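Local atomic coordinates of erythrocyte membrane protein 1 (Plasmodium falciparum, PDB entry 2XU0), a protein that probably binds host cell-surface receptors, this chain being its N-terminal segment and first Duffy-binding-like domain, the part implicated in red-cell rosetting. Residues A[191-196]-A[302-307]; A[25-30]-A[276-281]; A[270-275]-A[293-298]; A[307-312]-A[415-420]. The protein carries 10 engineered substitutions. All blocks are in the same frame, centred on the assembly; numbering follows the deposited sequence. Where two conformers were deposited one is given.

The four contacts run through one Duffy-binding-like domain and tie the N-terminal helix 22-39 into it. Interactions 1 and 2 are close neighbours, their centres about 9 Å apart, and meet where the Glu27 carboxylate takes up Thr304 OG1 and Tyr305 N. Interaction 3 adjoins the residues just before strand 279-281: Ala276 O bonds to Cys295 N, and Leu192 touches Ala272 and Cys295. Interaction 4 shares Asp307 with interaction 1 and packs Phe417 and Asn420 on Ile29, yet its centre is about 27 Å from that of interaction 3. It is the one near the metal site: the Phe312 side chain is about 7 Å from that of Asn121, a magnesium ligand, and about 13 Å from the bound magnesium ion.

Interaction 1 (A[191-196]-A[302-307]); sequences SLARSF and PPTYLD
Phe196 and Ala193, one helical turn apart on helix 186-204, press against the loop of residues 302-307, and the contact is made of side-chain packing. The apolar packing centres on Ala193 and Phe196. The methyl group of Ala193 faces two partners on the loop, with CB 3.8 Å from Leu306 CD1 and 3.7 Å from the hydroxyl oxygen Thr304 OG1. Leu306 CD1 also brushes the CG of Arg194, the two side chains lying side by side and pointing the same way. Phe196 has CG anti to the backbone N (chi1 178°), which sets CG on the loop side; the ring beyond it meets the loop along CD2, CE2 and CZ. There CD2 lies 3.8 Å from Thr304 CG2, the two side chains sliding past each other in opposite directions, while CZ reaches to 4.1 Å from Pro302 CG, where ring and proline cross at about a right angle.

One contact is mixed in character: Asp307 OD2 comes to 3.5 Å from Phe196 CE2, with ring and carboxylate planes 51° apart. That carboxylate is anchored by Trp257 and Arg261, so the phenylalanine packs beside a charge that already has partners.

The polar bonding shapes the loop itself. Leu306 N donates to Thr304 OG1 at 3.1 Å and 162°, an ST turn just where the 3-10 segment begins; the same hydroxyl bonds to Glu27. Arg194 sends its guanidinium off to Glu317.

Everything that touches here is buried. Helix 249-268 closes in through Trp265, edge-to-face with Phe196, and through Leu268, while helix 22-39 touches Leu306 and Tyr305.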
loop_
_atom_site.group_PDB
_atom_site.type_symbol
_atom_site.label_atom_id
_atom_site.label_comp_id
_atom_site.label_asym_id
_atom_site.label_seq_id
_atom_site.Cartn_x
_atom_site.Cartn_y
_atom_site.Cartn_z
ATOM N N SER A 191 -3.806 3.609 5.690
ATOM C CA SER A 191 -3.030 4.325 4.667
ATOM C C SER A 191 -1.898 5.105 5.280
ATOM O O SER A 191 -0.802 5.123 4.714
ATOM C CB SER A 191 -3.921 5.204 3.794
ATOM O OG SER A 191 -4.796 4.366 3.063
ATOM N N LEU A 192 -2.133 5.704 6.481
ATOM C CA LEU A 192 -1.096 6.387 7.238
ATOM C C LEU A 192 -0.010 5.403 7.653
ATOM O O LEU A 192 1.166 5.755 7.615
ATOM C CB LEU A 192 -1.677 7.059 8.500
ATOM C CG LEU A 192 -2.535 8.337 8.295
ATOM C CD1 LEU A 192 -3.005 8.884 9.655
ATOM C CD2 LEU A 192 -1.764 9.400 7.564
ATOM N N ALA A 193 -0.379 4.190 8.074
ATOM C CA ALA A 193 0.628 3.164 8.474
ATOM C C ALA A 193 1.499 2.786 7.249
ATOM O O ALA A 193 2.704 2.565 7.377
ATOM C CB ALA A 193 -0.077 1.947 9.008
ATOM N N ARG A 194 0.898 2.800 6.052
ATOM C CA ARG A 194 1.628 2.493 4.823
ATOM C C ARG A 194 2.632 3.564 4.475
ATOM O O ARG A 194 3.728 3.225 4.056
ATOM C CB ARG A 194 0.675 2.229 3.670
ATOM C CG ARG A 194 -0.094 0.952 3.850
ATOM C CD ARG A 194 -1.035 0.850 2.703
ATOM N NE ARG A 194 -1.728 -0.425 2.695
ATOM C CZ ARG A 194 -2.994 -0.560 2.351
ATOM N NH1 ARG A 194 -3.710 0.502 2.006
ATOM N NH2 ARG A 194 -3.559 -1.751 2.346
ATOM N N SER A 195 2.276 4.859 4.677
ATOM C CA SER A 195 3.177 5.982 4.441
ATOM C C SER A 195 4.252 6.027 5.496
ATOM O O SER A 195 5.396 6.307 5.187
ATOM C CB SER A 195 2.400 7.303 4.392
ATOM O OG SER A 195 1.804 7.416 3.114
ATOM N N PHE A 196 3.878 5.781 6.766
ATOM C CA PHE A 196 4.808 5.728 7.905
ATOM C C PHE A 196 5.911 4.722 7.594
ATOM O O PHE A 196 7.105 4.997 7.829
ATOM C CB PHE A 196 4.053 5.240 9.143
ATOM C CG PHE A 196 4.858 5.087 10.406
ATOM C CD1 PHE A 196 5.442 6.193 11.018
ATOM C CD2 PHE A 196 4.910 3.865 11.069
ATOM C CE1 PHE A 196 6.074 6.071 12.271
ATOM C CE2 PHE A 196 5.558 3.734 12.306
ATOM C CZ PHE A 196 6.165 4.827 12.882
ATOM N N PRO A 302 3.510 3.477 18.515
ATOM C CA PRO A 302 2.632 3.342 17.338
ATOM C C PRO A 302 1.802 2.056 17.351
ATOM O O PRO A 302 2.266 1.021 17.837
ATOM C CB PRO A 302 3.614 3.394 16.165
ATOM C CG PRO A 302 4.760 4.173 16.672
ATOM C CD PRO A 302 4.892 3.823 18.126
ATOM N N PRO A 303 0.572 2.051 16.822
ATOM C CA PRO A 303 -0.197 0.789 16.834
ATOM C C PRO A 303 0.221 -0.138 15.689
ATOM O O PRO A 303 -0.308 -1.233 15.572
ATOM C CB PRO A 303 -1.649 1.258 16.692
ATOM C CG PRO A 303 -1.545 2.557 15.946
ATOM C CD PRO A 303 -0.163 3.124 16.123
ATOM N N THR A 304 1.134 0.335 14.825
ATOM C CA THR A 304 1.577 -0.402 13.649
ATOM C C THR A 304 3.028 -0.831 13.758
ATOM O O THR A 304 3.862 -0.163 14.395
ATOM C CB THR A 304 1.288 0.397 12.313
ATOM O OG1 THR A 304 1.706 -0.395 11.201
ATOM C CG2 THR A 304 2.048 1.720 12.223
ATOM N N TYR A 305 3.327 -1.910 13.035
ATOM C CA TYR A 305 4.661 -2.487 12.877
ATOM C C TYR A 305 4.955 -2.715 11.388
ATOM O O TYR A 305 5.838 -3.488 11.053
ATOM C CB TYR A 305 4.786 -3.767 13.699
ATOM C CG TYR A 305 4.507 -3.517 15.171
ATOM C CD1 TYR A 305 5.514 -3.067 16.031
ATOM C CD2 TYR A 305 3.223 -3.670 15.692
ATOM C CE1 TYR A 305 5.255 -2.843 17.390
ATOM C CE2 TYR A 305 2.955 -3.429 17.042
ATOM C CZ TYR A 305 3.984 -3.073 17.894
ATOM O OH TYR A 305 3.686 -2.861 19.218
ATOM N N LEU A 306 4.257 -1.986 10.492
ATOM C CA LEU A 306 4.479 -2.103 9.047
ATOM C C LEU A 306 5.867 -1.627 8.676
ATOM O O LEU A 306 6.461 -2.166 7.745
ATOM C CB LEU A 306 3.411 -1.380 8.226
ATOM C CG LEU A 306 2.021 -2.037 8.107
ATOM C CD1 LEU A 306 1.125 -1.204 7.189
ATOM C CD2 LEU A 306 2.093 -3.451 7.554
ATOM N N ASP A 307 6.437 -0.687 9.464
ATOM C CA ASP A 307 7.805 -0.216 9.233
ATOM C C ASP A 307 8.863 -1.334 9.488
ATOM O O ASP A 307 10.060 -1.115 9.303
ATOM C CB ASP A 307 8.084 1.075 10.025
ATOM C CG ASP A 307 7.802 1.036 11.526
ATOM O OD1 ASP A 307 6.818 0.366 11.938
ATOM O OD2 ASP A 307 8.497 1.761 12.278
#

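Interaction 2 (A[25-30]-A[276-281]); sequences VLENIG and ADYFRK
Glu27 and Asn28, consecutive residues of helix 22-39, reach over to the strand at residues 279-281, whose direction is nearly perpendicular to the helix (83°). The Asn28 amide uses both its ends. Its ND2 donates to Lys281 O at 2.8 Å and 161°, arriving in the carbonyl plane on a lone pair. Its OD1 accepts from Arg280 NH2, also at 2.8 Å, but less straight: the donor stands above the amide carbonyl plane. The Arg280 chain bends at chi3 (-71°), which places NE 4.0 Å from Glu27 CB.

Glu27 meets Tyr278 tip to tip. The phenol OH donates to OE2, which lies at the ring edge near its plane; the modelled separation of 2.4 Å is very short, and its exact value is doubtful. OE2 is shared with Thr304 OG1, and OE1 takes the backbone N of Tyr305, so both carboxylate oxygens are satisfied with help from the loop before helix 311-338. The Tyr278 hydroxyl has a further, weak bond from Arg23. At the end of the strand, Lys281 turns its ammonium away to the carbonyls of Glu17 and Leu15, and its backbone N bonds to Asn24.

Glu27 OE1 and Arg280 NE stay 4.6 Å apart, beyond a salt bridge, with the oxygen well out of the guanidinium plane and no N-H pointing at it, so any attraction is probably only electrostatic. At this contact helix 22-39 is held to the 276-281 segment mainly by directional hydrogen bonds, and the donors around its buried carboxylate are consistent with an ionised Glu27.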
loop_
_atom_site.group_PDB
_atom_site.type_symbol
_atom_site.label_atom_id
_atom_site.label_comp_id
_atom_site.label_asym_id
_atom_site.label_seq_id
_atom_site.Cartn_x
_atom_site.Cartn_y
_atom_site.Cartn_z
ATOM N N VAL A 25 -1.316 -10.785 8.951
ATOM C CA VAL A 25 -0.213 -11.760 9.038
ATOM C C VAL A 25 1.154 -11.039 9.014
ATOM O O VAL A 25 2.015 -11.364 9.814
ATOM C CB VAL A 25 -0.350 -12.866 7.957
ATOM C CG1 VAL A 25 0.932 -13.688 7.800
ATOM C CG2 VAL A 25 -1.554 -13.770 8.262
ATOM N N LEU A 26 1.317 -10.020 8.159
ATOM C CA LEU A 26 2.603 -9.319 8.059
ATOM C C LEU A 26 2.875 -8.505 9.310
ATOM O O LEU A 26 4.016 -8.478 9.767
ATOM C CB LEU A 26 2.700 -8.446 6.771
ATOM C CG LEU A 26 2.533 -9.154 5.404
ATOM C CD1 LEU A 26 2.238 -8.138 4.284
ATOM C CD2 LEU A 26 3.722 -9.993 5.054
ATOM N N GLU A 27 1.842 -7.830 9.853
ATOM C CA GLU A 27 1.921 -7.041 11.095
ATOM C C GLU A 27 2.363 -7.960 12.260
ATOM O O GLU A 27 3.182 -7.568 13.114
ATOM C CB GLU A 27 0.541 -6.457 11.441
ATOM C CG GLU A 27 0.220 -5.141 10.758
ATOM C CD GLU A 27 0.801 -3.924 11.432
ATOM O OE1 GLU A 27 1.734 -4.073 12.251
ATOM O OE2 GLU A 27 0.369 -2.807 11.084
ATOM N N ASN A 28 1.850 -9.175 12.268
ATOM C CA ASN A 28 2.230 -10.124 13.305
ATOM C C ASN A 28 3.685 -10.553 13.219
ATOM O O ASN A 28 4.335 -10.702 14.255
ATOM C CB ASN A 28 1.263 -11.263 13.429
ATOM C CG ASN A 28 -0.005 -10.848 14.129
ATOM O OD1 ASN A 28 0.017 -10.353 15.257
ATOM N ND2 ASN A 28 -1.133 -10.997 13.463
ATOM N N ILE A 29 4.226 -10.653 12.006
ATOM C CA ILE A 29 5.650 -10.967 11.873
ATOM C C ILE A 29 6.463 -9.709 12.179
ATOM O O ILE A 29 7.477 -9.812 12.849
ATOM C CB ILE A 29 5.998 -11.649 10.517
ATOM C CG1 ILE A 29 5.205 -12.954 10.361
ATOM C CG2 ILE A 29 7.509 -11.894 10.417
ATOM C CD1 ILE A 29 5.112 -13.471 8.904
ATOM N N GLY A 30 5.950 -8.534 11.779
ATOM C CA GLY A 30 6.558 -7.234 12.059
ATOM C C GLY A 30 6.790 -6.979 13.540
ATOM O O GLY A 30 7.819 -6.409 13.916
ATOM N N ALA A 276 -11.079 7.791 14.307
ATOM C CA ALA A 276 -10.252 6.932 13.449
ATOM C C ALA A 276 -9.234 6.238 14.328
ATOM O O ALA A 276 -8.506 6.880 15.087
ATOM C CB ALA A 276 -9.562 7.745 12.362
ATOM N N ASP A 277 -9.208 4.921 14.257
ATOM C CA ASP A 277 -8.253 4.157 15.059
ATOM C C ASP A 277 -7.657 3.037 14.231
ATOM O O ASP A 277 -8.303 2.567 13.289
ATOM C CB ASP A 277 -8.930 3.588 16.334
ATOM C CG ASP A 277 -9.217 4.661 17.363
ATOM O OD1 ASP A 277 -8.280 5.033 18.111
ATOM O OD2 ASP A 277 -10.335 5.222 17.334
ATOM N N TYR A 278 -6.430 2.619 14.563
ATOM C CA TYR A 278 -5.802 1.511 13.831
ATOM C C TYR A 278 -6.249 0.189 14.445
ATOM O O TYR A 278 -6.186 0.020 15.667
ATOM C CB TYR A 278 -4.269 1.620 13.878
ATOM C CG TYR A 278 -3.574 0.672 12.918
ATOM C CD1 TYR A 278 -3.645 0.868 11.542
ATOM C CD2 TYR A 278 -2.840 -0.412 13.385
ATOM C CE1 TYR A 278 -3.032 -0.009 10.654
ATOM C CE2 TYR A 278 -2.170 -1.266 12.504
ATOM C CZ TYR A 278 -2.270 -1.054 11.136
ATOM O OH TYR A 278 -1.715 -1.919 10.227
ATOM N N PHE A 279 -6.685 -0.743 13.607
ATOM C CA PHE A 279 -7.104 -2.043 14.106
ATOM C C PHE A 279 -6.308 -3.134 13.430
ATOM O O PHE A 279 -6.113 -3.098 12.209
ATOM C CB PHE A 279 -8.604 -2.297 13.836
ATOM C CG PHE A 279 -9.589 -1.365 14.497
ATOM C CD1 PHE A 279 -10.325 -1.776 15.601
ATOM C CD2 PHE A 279 -9.835 -0.098 13.973
ATOM C CE1 PHE A 279 -11.286 -0.934 16.172
ATOM C CE2 PHE A 279 -10.783 0.752 14.559
ATOM C CZ PHE A 279 -11.497 0.329 15.659
ATOM N N ARG A 280 -5.911 -4.141 14.206
ATOM C CA ARG A 280 -5.210 -5.329 13.704
ATOM C C ARG A 280 -5.534 -6.514 14.593
ATOM O O ARG A 280 -5.937 -6.313 15.744
ATOM C CB ARG A 280 -3.686 -5.106 13.555
ATOM C CG ARG A 280 -3.002 -4.480 14.764
ATOM C CD ARG A 280 -1.513 -4.731 14.762
ATOM N NE ARG A 280 -1.257 -6.137 15.039
ATOM C CZ ARG A 280 -0.979 -6.628 16.237
ATOM N NH1 ARG A 280 -0.834 -5.815 17.279
ATOM N NH2 ARG A 280 -0.806 -7.927 16.401
ATOM N N LYS A 281 -5.432 -7.736 14.049
ATOM C CA LYS A 281 -5.739 -8.961 14.782
ATOM C C LYS A 281 -4.530 -9.829 14.954
ATOM O O LYS A 281 -3.667 -9.859 14.085
ATOM C CB LYS A 281 -6.840 -9.784 14.091
ATOM C CG LYS A 281 -8.179 -9.070 14.076
ATOM C CD LYS A 281 -9.249 -9.915 13.463
ATOM C CE LYS A 281 -10.523 -9.112 13.349
ATOM N NZ LYS A 281 -11.563 -9.876 12.621
#

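Interaction 3 (A[270-275]-A[293-298]); sequences CSAPYY and GKCGHN
Lys294 folds its side chain back along the 270-275 loop and plants its ammonium among backbone carbonyls. NZ donates to Ala272 O at 2.7 Å, lying in that carbonyl plane, and to Cys270 O at 2.8 Å, where it stands above the plane. The bends at CE (chi3 67°) and NZ (chi4 54°) bring NZ round to both; Asn74 OD1 adds a third bond.

This is the tight part. Alongside, Ala272 CB rests against the Lys294 carbonyl and lies 3.9 Å from Cys295 SG, half of the disulfide to Cys189. Close by, Lys294 N bonds to Tyr274 O at 3.2 Å and more weakly to Pro273 O. Gly293 CA comes to 3.0 Å from Tyr274 O, and a beta carbon there would clash with that oxygen.

His297, whose ND1 bonds to Thr269, makes a buried but loose contact, ND1 lying 3.6 Å from Cys270 N. On the solvent side, the exposed Tyr274 ring comes no nearer the lysine side chain than 4.4 Å, from CD1 to Lys294 CG.

The chemistry is that of a buried lysine whose probable positive charge is compensated by carbonyl oxygens and the Asn74 side-chain oxygen, pinning two irregular loops together.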
loop_
_atom_site.group_PDB
_atom_site.type_symbol
_atom_site.label_atom_id
_atom_site.label_comp_id
_atom_site.label_asym_id
_atom_site.label_seq_id
_atom_site.Cartn_x
_atom_site.Cartn_y
_atom_site.Cartn_z
ATOM N N CYS A 270 -1.003 14.066 13.353
ATOM C CA CYS A 270 -1.437 15.432 13.769
ATOM C C CYS A 270 -2.856 15.778 13.260
ATOM O O CYS A 270 -3.692 16.246 14.032
ATOM C CB CYS A 270 -0.425 16.506 13.344
ATOM S SG CYS A 270 1.101 16.556 14.313
ATOM N N SER A 271 -3.128 15.502 11.968
ATOM C CA SER A 271 -4.405 15.803 11.300
ATOM C C SER A 271 -5.338 14.623 11.189
ATOM O O SER A 271 -6.349 14.718 10.492
ATOM C CB SER A 271 -4.141 16.350 9.898
ATOM O OG SER A 271 -3.385 15.411 9.148
ATOM N N ALA A 272 -4.998 13.492 11.815
ATOM C CA ALA A 272 -5.834 12.300 11.683
ATOM C C ALA A 272 -7.194 12.565 12.316
ATOM O O ALA A 272 -7.245 13.251 13.342
ATOM C CB ALA A 272 -5.153 11.092 12.326
ATOM N N PRO A 273 -8.308 12.119 11.692
ATOM C CA PRO A 273 -9.630 12.378 12.288
ATOM C C PRO A 273 -9.721 11.811 13.690
ATOM O O PRO A 273 -9.100 10.772 13.967
ATOM C CB PRO A 273 -10.590 11.619 11.370
ATOM C CG PRO A 273 -9.850 11.435 10.104
ATOM C CD PRO A 273 -8.427 11.280 10.484
ATOM N N TYR A 274 -10.492 12.483 14.576
ATOM C CA TYR A 274 -10.695 11.996 15.945
ATOM C C TYR A 274 -11.275 10.591 15.962
ATOM O O TYR A 274 -10.779 9.743 16.682
ATOM C CB TYR A 274 -11.568 12.939 16.798
ATOM C CG TYR A 274 -11.691 12.442 18.224
ATOM C CD1 TYR A 274 -10.635 12.582 19.126
ATOM C CD2 TYR A 274 -12.824 11.747 18.648
ATOM C CE1 TYR A 274 -10.727 12.095 20.428
ATOM C CE2 TYR A 274 -12.927 11.253 19.950
ATOM C CZ TYR A 274 -11.880 11.441 20.839
ATOM O OH TYR A 274 -11.973 10.960 22.123
ATOM N N TYR A 275 -12.303 10.349 15.167
ATOM C CA TYR A 275 -12.962 9.059 15.104
ATOM C C TYR A 275 -12.319 8.189 14.026
ATOM O O TYR A 275 -12.878 7.946 12.951
ATOM C CB TYR A 275 -14.477 9.242 14.949
ATOM C CG TYR A 275 -15.100 10.003 16.109
ATOM C CD1 TYR A 275 -15.407 9.360 17.308
ATOM C CD2 TYR A 275 -15.440 11.353 15.986
ATOM C CE1 TYR A 275 -16.009 10.045 18.367
ATOM C CE2 TYR A 275 -16.032 12.055 17.044
ATOM C CZ TYR A 275 -16.314 11.396 18.234
ATOM O OH TYR A 275 -16.899 12.067 19.288
ATOM N N GLY A 293 -8.434 7.607 19.516
ATOM C CA GLY A 293 -8.674 8.229 18.222
ATOM C C GLY A 293 -7.439 8.835 17.592
ATOM O O GLY A 293 -6.316 8.686 18.096
ATOM N N LYS A 294 -7.641 9.515 16.452
ATOM C CA LYS A 294 -6.518 10.113 15.712
ATOM C C LYS A 294 -5.409 9.049 15.390
ATOM O O LYS A 294 -4.211 9.369 15.386
ATOM C CB LYS A 294 -5.951 11.332 16.483
ATOM C CG LYS A 294 -6.955 12.477 16.721
ATOM C CD LYS A 294 -6.256 13.704 17.312
ATOM C CE LYS A 294 -5.265 14.399 16.395
ATOM N NZ LYS A 294 -5.877 14.772 15.096
ATOM N N CYS A 295 -5.824 7.773 15.206
ATOM C CA CYS A 295 -4.939 6.636 14.888
ATOM C C CYS A 295 -3.842 6.417 15.937
ATOM O O CYS A 295 -2.740 5.978 15.578
ATOM C CB CYS A 295 -4.340 6.772 13.484
ATOM S SG CYS A 295 -5.527 7.172 12.185
ATOM N N GLY A 296 -4.138 6.723 17.213
ATOM C CA GLY A 296 -3.173 6.578 18.295
ATOM C C GLY A 296 -2.219 7.735 18.482
ATOM O O GLY A 296 -1.205 7.596 19.175
ATOM N N HIS A 297 -2.552 8.899 17.901
ATOM C CA HIS A 297 -1.777 10.145 17.990
ATOM C C HIS A 297 -1.401 10.497 19.432
ATOM O O HIS A 297 -0.298 11.002 19.686
ATOM C CB HIS A 297 -2.588 11.310 17.363
ATOM C CG HIS A 297 -1.952 12.665 17.485
ATOM N ND1 HIS A 297 -0.836 13.008 16.750
ATOM C CD2 HIS A 297 -2.273 13.701 18.300
ATOM C CE1 HIS A 297 -0.523 14.243 17.124
ATOM N NE2 HIS A 297 -1.368 14.701 18.050
ATOM N N ASN A 298 -2.309 10.250 20.373
ATOM C CA ASN A 298 -2.069 10.651 21.774
ATOM C C ASN A 298 -1.561 9.543 22.677
ATOM O O ASN A 298 -1.452 9.783 23.871
ATOM C CB ASN A 298 -3.379 11.241 22.379
ATOM C CG ASN A 298 -4.067 12.314 21.562
ATOM O OD1 ASN A 298 -5.138 12.092 20.973
ATOM N ND2 ASN A 298 -3.475 13.499 21.526
#

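Interaction 4 (A[307-312]-A[415-420]); sequences DYVPQF and KEFYEN
Glu416 O, one residue before the Phe417 ring that receives Pro310, is gripped by two donors of Asn420: its backbone N in the ordinary helical bond and its side-chain ND2, each at 3.1 Å and from opposite faces of the carbonyl plane. This bond pair belongs to helix 415-423, which here packs on the start of helix 311-338, with Pro310 at the N-cap position of the latter. The central motif is a CH-pi contact between proline and phenylalanine. Pro310 CD sits over the middle of the Phe417 ring, 3.4 Å from its centroid and 14° off the normal. Phe417 has CG anti to the backbone N (chi1 -162°), which sets CG toward Pro310, CG lying 3.4 Å from Pro310 CD.

The loop backbone and Val309 also touch the ring. Tyr308 O lies 3.5 Å from Phe417 CD1, and Val309 CG2 is 3.9 Å from CE1; Ile29 of helix 22-39 adds a contact from the N-terminal segment. The contact therefore joins the Duffy-binding part of the chain to its C-terminal subdomain, with the N-terminal helix packed against the join.

Next along the helix, Tyr418 slides past Pro310 in the opposite direction, CE2 being 3.9 Å from Pro310 CG, and its side chain also touches Glu401 and Trp405 of helix 371-407. Beyond the proline it crosses Phe312 at about a right angle: Tyr418 OH stops 3.9 Å from Phe312 CD2, at the ring edge near its plane.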
loop_
_atom_site.group_PDB
_atom_site.type_symbol
_atom_site.label_atom_id
_atom_site.label_comp_id
_atom_site.label_asym_id
_atom_site.label_seq_id
_atom_site.Cartn_x
_atom_site.Cartn_y
_atom_site.Cartn_z
ATOM N N ASP A 307 6.437 -0.687 9.464
ATOM C CA ASP A 307 7.805 -0.216 9.233
ATOM C C ASP A 307 8.863 -1.334 9.488
ATOM O O ASP A 307 10.060 -1.115 9.303
ATOM C CB ASP A 307 8.084 1.075 10.025
ATOM C CG ASP A 307 7.802 1.036 11.526
ATOM O OD1 ASP A 307 6.818 0.366 11.938
ATOM O OD2 ASP A 307 8.497 1.761 12.278
ATOM N N TYR A 308 8.409 -2.534 9.894
ATOM C CA TYR A 308 9.294 -3.699 10.079
ATOM C C TYR A 308 8.922 -4.815 9.105
ATOM O O TYR A 308 9.365 -5.956 9.251
ATOM C CB TYR A 308 9.355 -4.152 11.556
ATOM C CG TYR A 308 10.026 -3.089 12.391
ATOM C CD1 TYR A 308 11.414 -3.009 12.458
ATOM C CD2 TYR A 308 9.290 -2.037 12.933
ATOM C CE1 TYR A 308 12.047 -1.951 13.104
ATOM C CE2 TYR A 308 9.915 -0.949 13.534
ATOM C CZ TYR A 308 11.295 -0.919 13.632
ATOM O OH TYR A 308 11.927 0.099 14.292
ATOM N N VAL A 309 8.115 -4.468 8.103
ATOM C CA VAL A 309 7.682 -5.413 7.058
ATOM C C VAL A 309 8.449 -5.080 5.773
ATOM O O VAL A 309 8.414 -3.911 5.370
ATOM C CB VAL A 309 6.128 -5.402 6.815
ATOM C CG1 VAL A 309 5.730 -6.331 5.652
ATOM C CG2 VAL A 309 5.368 -5.773 8.087
ATOM N N PRO A 310 9.119 -6.057 5.089
ATOM C CA PRO A 310 9.772 -5.722 3.817
ATOM C C PRO A 310 8.853 -4.931 2.896
ATOM O O PRO A 310 7.678 -5.268 2.717
ATOM C CB PRO A 310 10.143 -7.098 3.221
ATOM C CG PRO A 310 10.292 -7.988 4.415
ATOM C CD PRO A 310 9.271 -7.493 5.410
ATOM N N GLN A 311 9.405 -3.883 2.306
ATOM C CA GLN A 311 8.699 -2.944 1.426
ATOM C C GLN A 311 7.942 -3.593 0.263
ATOM O O GLN A 311 6.793 -3.222 0.006
ATOM C CB GLN A 311 9.650 -1.835 0.953
ATOM C CG GLN A 311 8.964 -0.746 0.117
ATOM C CD GLN A 311 9.843 0.411 -0.139
ATOM O OE1 GLN A 311 10.871 0.304 -0.823
ATOM N NE2 GLN A 311 9.398 1.583 0.315
ATOM N N PHE A 312 8.575 -4.562 -0.430
ATOM C CA PHE A 312 7.950 -5.278 -1.538
ATOM C C PHE A 312 6.637 -5.952 -1.072
ATOM O O PHE A 312 5.647 -5.921 -1.789
ATOM C CB PHE A 312 8.933 -6.329 -2.154
ATOM C CG PHE A 312 8.182 -7.329 -3.012
ATOM C CD1 PHE A 312 7.642 -6.948 -4.239
ATOM C CD2 PHE A 312 7.900 -8.608 -2.533
ATOM C CE1 PHE A 312 6.808 -7.815 -4.956
ATOM C CE2 PHE A 312 7.094 -9.483 -3.268
ATOM C CZ PHE A 312 6.568 -9.086 -4.486
ATOM N N LYS A 415 16.146 -10.741 5.991
ATOM C CA LYS A 415 16.353 -12.185 6.210
ATOM C C LYS A 415 15.458 -12.803 7.284
ATOM O O LYS A 415 14.733 -13.733 6.959
ATOM C CB LYS A 415 17.831 -12.522 6.457
ATOM C CG LYS A 415 18.190 -13.954 6.108
ATOM C CD LYS A 415 19.632 -14.260 6.441
ATOM C CE LYS A 415 20.116 -15.502 5.732
ATOM N NZ LYS A 415 21.525 -15.819 6.087
ATOM N N GLU A 416 15.458 -12.270 8.532
ATOM C CA GLU A 416 14.617 -12.814 9.615
ATOM C C GLU A 416 13.141 -12.830 9.253
ATOM O O GLU A 416 12.446 -13.772 9.647
ATOM C CB GLU A 416 14.812 -12.073 10.943
ATOM C CG GLU A 416 16.103 -12.397 11.679
ATOM C CD GLU A 416 16.176 -13.753 12.362
ATOM O OE1 GLU A 416 17.307 -14.261 12.537
ATOM O OE2 GLU A 416 15.112 -14.302 12.733
ATOM N N PHE A 417 12.646 -11.785 8.524
ATOM C CA PHE A 417 11.220 -11.738 8.143
ATOM C C PHE A 417 10.854 -12.899 7.223
ATOM O O PHE A 417 9.881 -13.603 7.483
ATOM C CB PHE A 417 10.853 -10.405 7.479
ATOM C CG PHE A 417 9.369 -10.163 7.487
ATOM C CD1 PHE A 417 8.797 -9.284 8.403
ATOM C CD2 PHE A 417 8.545 -10.751 6.529
ATOM C CE1 PHE A 417 7.430 -9.036 8.385
ATOM C CE2 PHE A 417 7.174 -10.508 6.517
ATOM C CZ PHE A 417 6.624 -9.671 7.460
ATOM N N TYR A 418 11.634 -13.094 6.156
ATOM C CA TYR A 418 11.413 -14.187 5.207
ATOM C C TYR A 418 11.605 -15.554 5.907
ATOM O O TYR A 418 10.882 -16.486 5.569
ATOM C CB TYR A 418 12.215 -14.007 3.905
ATOM C CG TYR A 418 11.620 -12.956 2.987
ATOM C CD1 TYR A 418 10.507 -13.238 2.197
ATOM C CD2 TYR A 418 12.185 -11.688 2.885
ATOM C CE1 TYR A 418 9.943 -12.263 1.365
ATOM C CE2 TYR A 418 11.648 -10.718 2.036
ATOM C CZ TYR A 418 10.520 -11.007 1.287
ATOM O OH TYR A 418 9.970 -10.040 0.474
ATOM N N GLU A 419 12.464 -15.625 6.971
ATOM C CA GLU A 419 12.650 -16.843 7.794
ATOM C C GLU A 419 11.282 -17.175 8.444
ATOM O O GLU A 419 10.827 -18.308 8.363
ATOM C CB GLU A 419 13.720 -16.606 8.896
ATOM C CG GLU A 419 14.935 -17.519 8.814
ATOM C CD GLU A 419 16.282 -16.819 8.760
ATOM O OE1 GLU A 419 16.623 -16.090 9.722
ATOM O OE2 GLU A 419 17.025 -17.042 7.777
ATOM N N ASN A 420 10.605 -16.159 9.021
ATOM C CA ASN A 420 9.289 -16.305 9.646
ATOM C C ASN A 420 8.169 -16.684 8.687
ATOM O O ASN A 420 7.290 -17.428 9.093
ATOM C CB ASN A 420 8.913 -15.069 10.441
ATOM C CG ASN A 420 9.451 -15.112 11.838
ATOM O OD1 ASN A 420 8.822 -15.670 12.746
ATOM N ND2 ASN A 420 10.650 -14.569 12.029
#